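Local coordinates for uncharacterized protein (Bacteroides ovatus, PDB 3NQK) that is of unknown function; its largely beta-strand chain probably combines an E-set-related N-terminal region with a BT_3044-like C-terminal one, at residues Asn182-Val194 and Ile199-Asp211. Residues are numbered along the deposited sequence; the frame is centred on the assembly and turned at random.
Sequences NARTTDKRTGYVV and IFFYAGLINEDMD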
loop_
_atom_site.group_PDB
_atom_site.type_symbol
_atom_site.label_atom_id
_atom_site.label_comp_id
_atom_site.label_asym_id
_atom_site.label_seq_id
_atom_site.Cartn_x
_atom_site.Cartn_y
_atom_site.Cartn_z
ATOM N N ASN A 182 38.110 9.733 29.279
ATOM C CA ASN A 182 38.013 9.235 27.891
ATOM C C ASN A 182 36.790 8.368 27.726
ATOM O O ASN A 182 36.499 7.536 28.580
ATOM C CB ASN A 182 39.252 8.392 27.517
ATOM C CG ASN A 182 40.538 9.224 27.415
ATOM O OD1 ASN A 182 40.646 10.124 26.576
ATOM N ND2 ASN A 182 41.550 8.864 28.226
ATOM N N ALA A 183 36.112 8.503 26.601
ATOM C CA ALA A 183 34.920 7.719 26.346
ATOM C C ALA A 183 34.990 7.083 24.992
ATOM O O ALA A 183 35.599 7.629 24.062
ATOM C CB ALA A 183 33.686 8.588 26.447
ATOM N N ARG A 184 34.363 5.916 24.882
ATOM C CA ARG A 184 34.265 5.198 23.637
ATOM C C ARG A 184 32.865 5.383 23.057
ATOM O O ARG A 184 31.905 5.668 23.794
ATOM C CB ARG A 184 34.539 3.723 23.870
ATOM C CG ARG A 184 36.041 3.345 23.844
ATOM C CD ARG A 184 36.326 1.996 24.553
ATOM N NE ARG A 184 35.158 1.114 24.580
ATOM C CZ ARG A 184 35.085 -0.012 25.283
ATOM N NH1 ARG A 184 36.142 -0.445 25.972
ATOM N NH2 ARG A 184 33.959 -0.720 25.286
ATOM N N THR A 185 32.750 5.248 21.734
ATOM C CA THR A 185 31.457 5.361 21.055
ATOM C C THR A 185 31.409 4.440 19.860
ATOM O O THR A 185 32.449 4.015 19.343
ATOM C CB THR A 185 31.198 6.796 20.547
ATOM O OG1 THR A 185 32.109 7.107 19.493
ATOM C CG2 THR A 185 31.373 7.781 21.635
ATOM N N THR A 186 30.201 4.114 19.430
ATOM C CA THR A 186 29.989 3.385 18.177
ATOM C C THR A 186 28.940 4.137 17.375
ATOM O O THR A 186 28.299 5.030 17.885
ATOM C CB THR A 186 29.528 1.948 18.413
ATOM O OG1 THR A 186 29.609 1.216 17.187
ATOM C CG2 THR A 186 28.103 1.916 18.930
ATOM N N ASP A 187 28.765 3.780 16.127
ATOM C CA ASP A 187 27.901 4.570 15.270
ATOM C C ASP A 187 26.401 4.198 15.360
ATOM O O ASP A 187 25.563 5.018 15.078
ATOM C CB ASP A 187 28.408 4.557 13.803
ATOM C CG ASP A 187 28.568 3.164 13.247
ATOM O OD1 ASP A 187 28.107 2.195 13.903
ATOM O OD2 ASP A 187 29.182 3.033 12.150
ATOM N N LYS A 188 26.080 2.990 15.816
ATOM C CA LYS A 188 24.671 2.562 15.880
ATOM C C LYS A 188 24.429 1.410 16.871
ATOM O O LYS A 188 25.330 0.629 17.157
ATOM C CB LYS A 188 24.205 2.118 14.498
ATOM C CG LYS A 188 24.818 0.773 14.058
ATOM C CD LYS A 188 24.538 0.462 12.583
ATOM C CE LYS A 188 25.264 -0.819 12.126
ATOM N NZ LYS A 188 25.065 -1.056 10.665
ATOM N N ARG A 189 23.183 1.292 17.339
ATOM C CA ARG A 189 22.767 0.193 18.202
ATOM C C ARG A 189 21.376 -0.241 17.793
ATOM O O ARG A 189 20.538 0.595 17.429
ATOM C CB ARG A 189 22.746 0.622 19.674
ATOM C CG ARG A 189 24.106 1.018 20.267
ATOM C CD ARG A 189 25.082 -0.157 20.292
ATOM N NE ARG A 189 24.732 -1.151 21.310
ATOM C CZ ARG A 189 25.426 -2.260 21.539
ATOM N NH1 ARG A 189 26.486 -2.547 20.806
ATOM N NH2 ARG A 189 25.055 -3.086 22.494
ATOM N N THR A 190 21.106 -1.535 17.873
ATOM C CA THR A 190 19.836 -2.054 17.445
ATOM C C THR A 190 18.876 -2.191 18.599
ATOM O O THR A 190 19.209 -2.761 19.638
ATOM C CB THR A 190 19.995 -3.413 16.779
ATOM O OG1 THR A 190 20.980 -3.324 15.738
ATOM C CG2 THR A 190 18.650 -3.885 16.184
ATOM N N GLY A 191 17.688 -1.614 18.430
ATOM C CA GLY A 191 16.601 -1.766 19.390
ATOM C C GLY A 191 15.622 -2.795 18.863
ATOM O O GLY A 191 15.048 -2.619 17.781
ATOM N N TYR A 192 15.448 -3.880 19.617
ATOM C CA TYR A 192 14.631 -5.017 19.187
ATOM C C TYR A 192 13.263 -4.982 19.832
ATOM O O TYR A 192 13.129 -4.562 20.953
ATOM C CB TYR A 192 15.326 -6.329 19.562
ATOM C CG TYR A 192 16.754 -6.472 19.042
ATOM C CD1 TYR A 192 17.832 -5.926 19.744
ATOM C CD2 TYR A 192 17.025 -7.196 17.888
ATOM C CE1 TYR A 192 19.164 -6.082 19.291
ATOM C CE2 TYR A 192 18.362 -7.358 17.416
ATOM C CZ TYR A 192 19.416 -6.801 18.136
ATOM O OH TYR A 192 20.711 -6.961 17.702
ATOM N N VAL A 193 12.257 -5.475 19.127
ATOM C CA VAL A 193 10.899 -5.466 19.635
ATOM C C VAL A 193 10.719 -6.410 20.802
ATOM O O VAL A 193 11.223 -7.532 20.793
ATOM C CB VAL A 193 9.892 -5.917 18.567
ATOM C CG1 VAL A 193 8.593 -6.383 19.236
ATOM C CG2 VAL A 193 9.634 -4.803 17.528
ATOM N N VAL A 194 9.978 -5.951 21.805
ATOM C CA VAL A 194 9.512 -6.809 22.874
ATOM C C VAL A 194 8.006 -6.899 22.769
ATOM O O VAL A 194 7.451 -7.989 22.725
ATOM C CB VAL A 194 9.943 -6.289 24.267
ATOM C CG1 VAL A 194 8.990 -6.756 25.339
ATOM C CG2 VAL A 194 11.363 -6.754 24.582
ATOM N N ILE A 199 10.906 -2.175 23.737
ATOM C CA ILE A 199 11.985 -2.744 22.953
ATOM C C ILE A 199 13.106 -3.048 23.889
ATOM O O ILE A 199 13.005 -2.756 25.097
ATOM C CB ILE A 199 12.483 -1.750 21.884
ATOM C CG1 ILE A 199 13.119 -0.523 22.545
ATOM C CG2 ILE A 199 11.319 -1.315 20.951
ATOM C CD1 ILE A 199 13.483 0.592 21.545
ATOM N N PHE A 200 14.192 -3.635 23.374
ATOM C CA PHE A 200 15.385 -3.798 24.191
ATOM C C PHE A 200 16.634 -3.563 23.397
ATOM O O PHE A 200 16.637 -3.693 22.184
ATOM C CB PHE A 200 15.424 -5.188 24.888
ATOM C CG PHE A 200 15.833 -6.332 23.974
ATOM C CD1 PHE A 200 17.142 -6.481 23.572
ATOM C CD2 PHE A 200 14.907 -7.273 23.562
ATOM C CE1 PHE A 200 17.509 -7.521 22.719
ATOM C CE2 PHE A 200 15.272 -8.308 22.711
ATOM C CZ PHE A 200 16.566 -8.419 22.287
ATOM N N PHE A 201 17.684 -3.144 24.107
ATOM C CA PHE A 201 19.007 -2.950 23.558
ATOM C C PHE A 201 19.954 -3.799 24.364
ATOM O O PHE A 201 19.689 -4.089 25.516
ATOM C CB PHE A 201 19.483 -1.494 23.742
ATOM C CG PHE A 201 18.713 -0.494 22.984
ATOM C CD1 PHE A 201 19.062 -0.178 21.694
ATOM C CD2 PHE A 201 17.741 0.261 23.609
ATOM C CE1 PHE A 201 18.378 0.804 20.999
ATOM C CE2 PHE A 201 17.043 1.231 22.919
ATOM C CZ PHE A 201 17.361 1.504 21.617
ATOM N N TYR A 202 21.118 -4.077 23.815
ATOM C CA TYR A 202 22.162 -4.676 24.599
ATOM C C TYR A 202 22.994 -3.548 25.255
ATOM O O TYR A 202 23.317 -2.550 24.622
ATOM C CB TYR A 202 23.036 -5.587 23.742
ATOM C CG TYR A 202 22.307 -6.810 23.239
ATOM C CD1 TYR A 202 21.979 -7.842 24.098
ATOM C CD2 TYR A 202 21.945 -6.930 21.900
ATOM C CE1 TYR A 202 21.276 -8.980 23.645
ATOM C CE2 TYR A 202 21.246 -8.059 21.433
ATOM C CZ TYR A 202 20.913 -9.075 22.316
ATOM O OH TYR A 202 20.249 -10.201 21.865
ATOM N N ALA A 203 23.275 -3.705 26.533
ATOM C CA ALA A 203 23.978 -2.702 27.306
ATOM C C ALA A 203 25.248 -2.166 26.623
ATOM O O ALA A 203 26.060 -2.934 26.065
ATOM C CB ALA A 203 24.344 -3.278 28.679
ATOM N N GLY A 204 25.430 -0.857 26.713
ATOM C CA GLY A 204 26.662 -0.222 26.296
ATOM C C GLY A 204 27.102 -0.604 24.919
ATOM O O GLY A 204 26.344 -0.479 23.968
ATOM N N LEU A 205 28.339 -1.082 24.815
ATOM C CA LEU A 205 28.924 -1.442 23.524
ATOM C C LEU A 205 29.062 -2.957 23.365
ATOM O O LEU A 205 29.756 -3.430 22.473
ATOM C CB LEU A 205 30.286 -0.762 23.352
ATOM C CG LEU A 205 30.258 0.774 23.232
ATOM C CD1 LEU A 205 31.669 1.320 23.025
ATOM C CD2 LEU A 205 29.366 1.205 22.093
ATOM N N ILE A 206 28.345 -3.708 24.196
ATOM C CA ILE A 206 28.343 -5.165 24.105
ATOM C C ILE A 206 28.073 -5.609 22.665
ATOM O O ILE A 206 27.146 -5.100 22.000
ATOM C CB ILE A 206 27.274 -5.774 25.032
ATOM C CG1 ILE A 206 27.715 -5.670 26.498
ATOM C CG2 ILE A 206 26.989 -7.221 24.666
ATOM C CD1 ILE A 206 28.943 -6.434 26.827
ATOM N N ASN A 207 28.888 -6.547 22.180
ATOM C CA ASN A 207 28.762 -7.044 20.820
ATOM C C ASN A 207 27.427 -7.748 20.611
ATOM O O ASN A 207 27.138 -8.757 21.258
ATOM C CB ASN A 207 29.913 -7.992 20.495
ATOM C CG ASN A 207 30.073 -8.241 18.990
ATOM O OD1 ASN A 207 29.093 -8.465 18.256
ATOM N ND2 ASN A 207 31.295 -8.211 18.537
ATOM N N GLU A 208 26.650 -7.245 19.650
ATOM C CA GLU A 208 25.307 -7.773 19.361
ATOM C C GLU A 208 25.353 -9.142 18.681
ATOM O O GLU A 208 24.316 -9.763 18.483
ATOM C CB GLU A 208 24.508 -6.763 18.485
ATOM C CG GLU A 208 24.414 -5.333 19.126
ATOM C CD GLU A 208 23.602 -4.317 18.300
ATOM O OE1 GLU A 208 23.549 -4.444 17.068
ATOM O OE2 GLU A 208 23.050 -3.366 18.907
ATOM N N ASP A 209 26.559 -9.602 18.322
ATOM C CA ASP A 209 26.743 -10.911 17.653
ATOM C C ASP A 209 27.570 -11.855 18.528
ATOM O O ASP A 209 28.139 -12.813 18.053
ATOM C CB ASP A 209 27.445 -10.726 16.297
ATOM C CG ASP A 209 26.572 -9.996 15.267
ATOM O OD1 ASP A 209 25.373 -10.328 15.146
ATOM O OD2 ASP A 209 27.108 -9.131 14.543
HETATM N N MSE A 210 27.643 -11.548 19.797
HETATM C CA MSE A 210 28.403 -12.338 20.747
HETATM C C MSE A 210 27.668 -13.625 21.088
HETATM O O MSE A 210 26.493 -13.745 20.841
HETATM C CB MSE A 210 28.628 -11.484 22.012
HETATM C CG MSE A 210 28.584 -12.209 23.330
HETATM SE SE MSE A 210 28.612 -10.952 24.813
HETATM C CE MSE A 210 30.318 -10.117 24.407
ATOM N N ASP A 211 28.392 -14.599 21.619
ATOM C CA ASP A 211 27.789 -15.842 22.133
ATOM C C ASP A 211 26.401 -15.546 22.734
ATOM O O ASP A 211 26.270 -14.691 23.596
ATOM C CB ASP A 211 28.723 -16.452 23.199
ATOM C CG ASP A 211 28.291 -17.845 23.656
ATOM O OD1 ASP A 211 27.090 -18.041 23.962
ATOM O OD2 ASP A 211 29.181 -18.713 23.805
HETATM O O HOH W 1 21.407 -3.069 21.059
HETATM O O HOH W 2 21.819 -9.585 17.402
#
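Arg189 binds backbone carbonyls at the end of strand 198-202 and in the loop that follows. NH1 and NH2 of Arg189 both donate to Ile206 O, each at 2.9 Å, and NH2 also donates to Tyr202 O at 2.8 Å; both oxygens lie near the guanidinium plane. Bends at chi2 and chi3 (-64° and -72°) fold the chain back to reach them. Gly204 O sits over one guanidinium face, and Glu208 OE2 over the other, 3.7 Å from Arg189 NE, a long salt bridge of charge alone.

The same carboxylate straddles Thr190: OE2 takes an almost straight bond from Thr190 N (2.9 Å) on its syn lone pair, while OE1 accepts from Thr190 OG1. A water links Glu208 OE2 to Thr190 O and Tyr202 N, bridging the strands where direct pairing gives way.

Farther along, Tyr192 and Phe200 form an antiparallel hydrogen-bonded pair. Tyr192 CB lies over the Phe200 ring, 3.8 Å from its centroid, a CH-pi contact, and the Tyr202 ring meets that of Tyr192 obliquely, planes 70° apart.

This beta hairpin, 188-193 with 198-202, lies within a larger antiparallel sheet, between strands 162-165 and 219-224, while Ile206 packs on Phe277 of strand 264-279.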